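Local coordinates for protein thiosulfate sulfurtransferase RDL2, mitochondrial (Saccharomyces cerevisiae, PDB 6K6R) that catalyses the transfer of sulfane sulfur from thiosulfate to cyanide, yielding thiocyanate and sulfite, as a single-domain mitochondrial rhodanese, at residues Phe25-Ala29 against Arg120-Glu125; Pro30-Phe35 against Thr127-Pro131. All blocks are in the same frame, centred on the assembly; numbering follows the deposited sequence.

Contact 1 of 2, residues Phe25-Ala29 against Arg120-Glu125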
# COMPACT_ATOMS: atom_id res chain seq x y z
N PHE A 25 -0.41 -18.15 -4.84
CA PHE A 25 -1.71 -17.63 -4.44
C PHE A 25 -2.19 -18.29 -3.15
O PHE A 25 -3.02 -19.20 -3.19
CB PHE A 25 -2.74 -17.85 -5.56
CG PHE A 25 -3.72 -16.72 -5.70
CD1 PHE A 25 -4.12 -15.98 -4.60
CD2 PHE A 25 -4.26 -16.41 -6.94
CE1 PHE A 25 -5.03 -14.95 -4.73
CE2 PHE A 25 -5.17 -15.38 -7.08
CZ PHE A 25 -5.56 -14.65 -5.97
N THR A 26 -1.66 -17.83 -2.02
CA THR A 26 -2.01 -18.43 -0.75
C THR A 26 -3.46 -18.16 -0.38
O THR A 26 -4.14 -17.31 -0.97
CB THR A 26 -1.10 -17.91 0.37
OG1 THR A 26 -1.18 -18.78 1.50
CG2 THR A 26 -1.53 -16.51 0.79
N THR A 27 -3.94 -18.91 0.60
CA THR A 27 -5.26 -18.70 1.18
C THR A 27 -5.22 -17.82 2.42
O THR A 27 -6.28 -17.53 3.00
CB THR A 27 -5.90 -20.05 1.53
OG1 THR A 27 -5.03 -20.78 2.41
CG2 THR A 27 -6.14 -20.87 0.27
N LYS A 28 -4.03 -17.40 2.85
CA LYS A 28 -3.90 -16.60 4.06
C LYS A 28 -4.41 -15.19 3.82
O LYS A 28 -3.86 -14.45 3.00
CB LYS A 28 -2.45 -16.58 4.53
CG LYS A 28 -2.25 -15.98 5.91
CD LYS A 28 -0.88 -16.32 6.47
CE LYS A 28 -0.85 -17.72 7.07
NZ LYS A 28 0.36 -18.48 6.65
N ALA A 29 -5.47 -14.82 4.54
CA ALA A 29 -6.03 -13.48 4.44
C ALA A 29 -5.03 -12.45 4.96
O ALA A 29 -4.17 -12.76 5.78
CB ALA A 29 -7.34 -13.40 5.23
N ARG A 120 -1.43 -11.00 -4.08
CA ARG A 120 -1.28 -12.43 -3.83
C ARG A 120 -1.30 -13.23 -5.13
O ARG A 120 -0.71 -14.31 -5.20
CB ARG A 120 -2.37 -12.92 -2.88
CG ARG A 120 -2.08 -12.65 -1.41
CD ARG A 120 -3.08 -13.36 -0.51
NE ARG A 120 -4.39 -12.71 -0.53
CZ ARG A 120 -5.51 -13.31 -0.91
NH1 ARG A 120 -5.49 -14.58 -1.30
NH2 ARG A 120 -6.66 -12.65 -0.89
N SER A 121 -1.98 -12.72 -6.16
CA SER A 121 -1.97 -13.38 -7.46
C SER A 121 -0.63 -13.26 -8.17
O SER A 121 -0.42 -13.96 -9.16
CB SER A 121 -3.08 -12.80 -8.34
OG SER A 121 -2.69 -11.56 -8.91
N TYR A 122 0.27 -12.39 -7.70
CA TYR A 122 1.57 -12.20 -8.31
C TYR A 122 2.72 -12.71 -7.44
O TYR A 122 3.88 -12.38 -7.70
CB TYR A 122 1.79 -10.72 -8.64
CG TYR A 122 0.95 -10.22 -9.79
CD1 TYR A 122 0.95 -10.89 -11.01
CD2 TYR A 122 0.16 -9.09 -9.66
CE1 TYR A 122 0.18 -10.44 -12.07
CE2 TYR A 122 -0.61 -8.63 -10.71
CZ TYR A 122 -0.60 -9.31 -11.91
OH TYR A 122 -1.36 -8.86 -12.96
N GLY A 123 2.42 -13.51 -6.42
CA GLY A 123 3.45 -14.07 -5.57
C GLY A 123 3.72 -13.33 -4.28
O GLY A 123 4.56 -13.78 -3.50
N TYR A 124 3.05 -12.20 -4.04
CA TYR A 124 3.19 -11.47 -2.78
C TYR A 124 2.24 -12.10 -1.77
O TYR A 124 1.07 -11.72 -1.67
CB TYR A 124 2.91 -9.98 -2.98
CG TYR A 124 3.93 -9.26 -3.83
CD1 TYR A 124 5.08 -8.72 -3.25
CD2 TYR A 124 3.75 -9.10 -5.20
CE1 TYR A 124 6.02 -8.05 -4.02
CE2 TYR A 124 4.69 -8.44 -5.97
CZ TYR A 124 5.82 -7.92 -5.38
OH TYR A 124 6.75 -7.25 -6.14
N GLU A 125 2.74 -13.08 -1.02
CA GLU A 125 1.91 -13.83 -0.09
C GLU A 125 1.96 -13.29 1.34
O GLU A 125 1.22 -13.79 2.19
CB GLU A 125 2.31 -15.31 -0.09
CG GLU A 125 2.71 -15.84 -1.46
CD GLU A 125 1.52 -16.17 -2.34
OE1 GLU A 125 0.37 -16.11 -1.85
OE2 GLU A 125 1.73 -16.51 -3.52
O HOH W 1 -1.35 -12.92 3.26
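The Phe25 ring lays one face on the last turn of helix 111-121. Ser121 CA sits 3.7 Å above the ring plane, toward the rim, and the carbonyl group of Arg120 meets the same face. Ser121 CB touches Phe25 CE2 at 3.6 Å. At the ring edge, in its plane, is Arg120 NH1, 3.5 Å from Phe25 CE1. The ring and guanidinium planes are turned 63° apart, so the groups do not stack. The guanidinium has Lys28 O over one face and Thr26 O at its edge. Arg120 NH1 gives Thr26 O a weak hydrogen bond, 3.1 Å long and bent at the hydrogen. The arginine chain bends at chi3, which turns its end toward the 25-29 segment. Its methylene CD packs on the Thr26 methyl CG2 at 3.7 Å. The stronger partner of this guanidinium is Glu116, one helical turn back, in a salt bridge through NE.

The Glu125 carboxylate grips two successive backbone nitrogens. Its OE2 accepts from Phe25 N at 3.0 Å, and OE1 accepts from Thr26 N at 2.7 Å. Both oxygens are met on their syn sides, the second donor lying 33° out of the carboxylate plane. A bend at chi2 (-79°) folds the carboxylate back to reach them. A glutamine here would keep the length but would probably lose one of the two acceptors, leaving Phe25 N or Thr26 N without its mate. A water bridges Lys28 O and Glu125 O at the other end of the contact. Polar groups therefore do much of the holding at this surface site: a carboxylate takes up two backbone N-H groups, an arginine serves one carbonyl, weakly, and a water bridges two others.

Contact 2 of 2, residues Pro30-Phe35 against Thr127-Pro131; sequences PKIYTF and TGIYP
Thr127 opens the pairing: its O accepts from Lys31 N at 3.2 Å. Its OG1 lies 3.4 Å from Pro30 CB, but its hydrogen bond goes to Glu116 on helix 111-121. Gly128 pairs with Lys31. A side chain there would probably collide with the Tyr33 ring, whose CE1 lies 4.1 Å from Gly128 CA. The Tyr33 hydroxyl reaches on to Glu101.

Ile129 binds the 30-35 segment twice, its N giving to Lys31 O and its O accepting from Tyr33 N, both at 2.8 Å. With chi1 at 53°, CG2 is anti to the carbonyl carbon and presses on Pro30 CG at 3.6 Å. Its CD1 runs beside Ile32 CG1, on the same face of the sheet.

Tyr130 extends its ring along the 33-35 backbone. Tyr33 O meets the ring edge in plane, 3.4 Å from Tyr130 CD1, and the hydroxyl lies at the edge of the Phe35 ring. Pro131 closes the segment with CG against Ile32 CG2 at 3.7 Å.

The bonds alternate in the manner of a parallel beta pair. Here the first strand of the rhodanese fold forms the sheet edge beside the last strand in sequence.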
# COMPACT_ATOMS: atom_id res chain seq x y z
N PRO A 30 -5.14 -11.20 4.49
CA PRO A 30 -4.19 -10.17 4.94
C PRO A 30 -4.37 -9.84 6.42
O PRO A 30 -5.47 -9.90 6.97
CB PRO A 30 -4.53 -8.97 4.06
CG PRO A 30 -5.94 -9.20 3.64
CD PRO A 30 -6.06 -10.68 3.47
N LYS A 31 -3.26 -9.48 7.05
CA LYS A 31 -3.28 -9.07 8.45
C LYS A 31 -3.90 -7.68 8.58
O LYS A 31 -3.56 -6.76 7.83
CB LYS A 31 -1.86 -9.08 9.01
CG LYS A 31 -1.73 -8.62 10.45
CD LYS A 31 -0.27 -8.50 10.84
CE LYS A 31 -0.09 -8.14 12.30
NZ LYS A 31 1.35 -7.95 12.64
N ILE A 32 -4.82 -7.53 9.53
CA ILE A 32 -5.56 -6.29 9.71
C ILE A 32 -4.77 -5.37 10.64
O ILE A 32 -4.40 -5.77 11.75
CB ILE A 32 -6.96 -6.57 10.27
CG1 ILE A 32 -7.70 -7.60 9.42
CG2 ILE A 32 -7.76 -5.28 10.35
CD1 ILE A 32 -7.66 -9.01 9.97
N TYR A 33 -4.52 -4.15 10.18
CA TYR A 33 -3.76 -3.16 10.93
C TYR A 33 -4.69 -2.05 11.42
O TYR A 33 -5.70 -1.73 10.78
CB TYR A 33 -2.64 -2.56 10.08
CG TYR A 33 -1.45 -3.47 9.91
CD1 TYR A 33 -1.50 -4.56 9.04
CD2 TYR A 33 -0.27 -3.25 10.60
CE1 TYR A 33 -0.41 -5.40 8.88
CE2 TYR A 33 0.83 -4.08 10.45
CZ TYR A 33 0.75 -5.15 9.58
OH TYR A 33 1.84 -5.98 9.43
N THR A 34 -4.33 -1.45 12.55
CA THR A 34 -5.10 -0.37 13.14
C THR A 34 -4.39 0.96 12.90
O THR A 34 -3.31 1.03 12.32
CB THR A 34 -5.32 -0.61 14.63
OG1 THR A 34 -4.05 -0.70 15.29
CG2 THR A 34 -6.09 -1.91 14.85
N PHE A 35 -5.03 2.04 13.36
CA PHE A 35 -4.45 3.37 13.20
C PHE A 35 -3.09 3.46 13.89
O PHE A 35 -2.12 3.97 13.31
CB PHE A 35 -5.41 4.43 13.76
CG PHE A 35 -4.86 5.83 13.72
CD1 PHE A 35 -5.05 6.64 12.61
CD2 PHE A 35 -4.17 6.35 14.81
CE1 PHE A 35 -4.55 7.93 12.58
CE2 PHE A 35 -3.66 7.64 14.78
CZ PHE A 35 -3.86 8.43 13.66
N THR A 127 0.94 -10.11 3.12
CA THR A 127 0.17 -8.89 2.88
C THR A 127 -0.56 -8.46 4.15
O THR A 127 -0.77 -9.24 5.08
CB THR A 127 -0.86 -9.08 1.75
OG1 THR A 127 -1.89 -9.99 2.18
CG2 THR A 127 -0.21 -9.62 0.49
N GLY A 128 -0.94 -7.17 4.16
CA GLY A 128 -1.75 -6.63 5.23
C GLY A 128 -2.71 -5.60 4.68
O GLY A 128 -2.64 -5.21 3.51
N ILE A 129 -3.63 -5.16 5.54
CA ILE A 129 -4.65 -4.19 5.15
C ILE A 129 -4.92 -3.25 6.32
O ILE A 129 -5.12 -3.70 7.46
CB ILE A 129 -5.96 -4.87 4.71
CG1 ILE A 129 -6.45 -5.86 5.77
CG2 ILE A 129 -5.78 -5.57 3.36
CD1 ILE A 129 -7.93 -6.14 5.71
N TYR A 130 -4.93 -1.95 6.04
CA TYR A 130 -5.43 -0.97 6.99
C TYR A 130 -6.83 -0.57 6.56
O TYR A 130 -6.99 0.14 5.56
CB TYR A 130 -4.52 0.26 7.04
CG TYR A 130 -5.11 1.42 7.82
CD1 TYR A 130 -5.60 1.25 9.10
CD2 TYR A 130 -5.18 2.69 7.26
CE1 TYR A 130 -6.15 2.30 9.81
CE2 TYR A 130 -5.72 3.75 7.96
CZ TYR A 130 -6.20 3.55 9.23
OH TYR A 130 -6.74 4.60 9.94
N PRO A 131 -7.88 -1.01 7.27
CA PRO A 131 -9.25 -0.75 6.79
C PRO A 131 -9.63 0.71 6.73
O PRO A 131 -10.58 1.06 6.02
CB PRO A 131 -10.12 -1.50 7.81
CG PRO A 131 -9.20 -2.49 8.46
CD PRO A 131 -7.86 -1.83 8.49

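In the fold
The two contacts lie side by side, their centres about 15 Å apart. Their segments alternate along the chain: 25-29 and 30-35 are continuous, and about 85 residues later 120-125 leads on to 127-131. Contact 1 sets the N-terminal loop on the end of helix 111-121, near the surface. Contact 2 joins edge strand 31-32 to strand 127-129, whose other neighbour in the five-stranded parallel sheet is 101-104. The two meet where Arg120 CG packs on Thr127 CG2 at 4.0 Å. Glu116 links them too, binding both Arg120 and Thr127. Together they fasten the start of the modelled chain to helix 111-121 and the last strand of the sheet, 127-129.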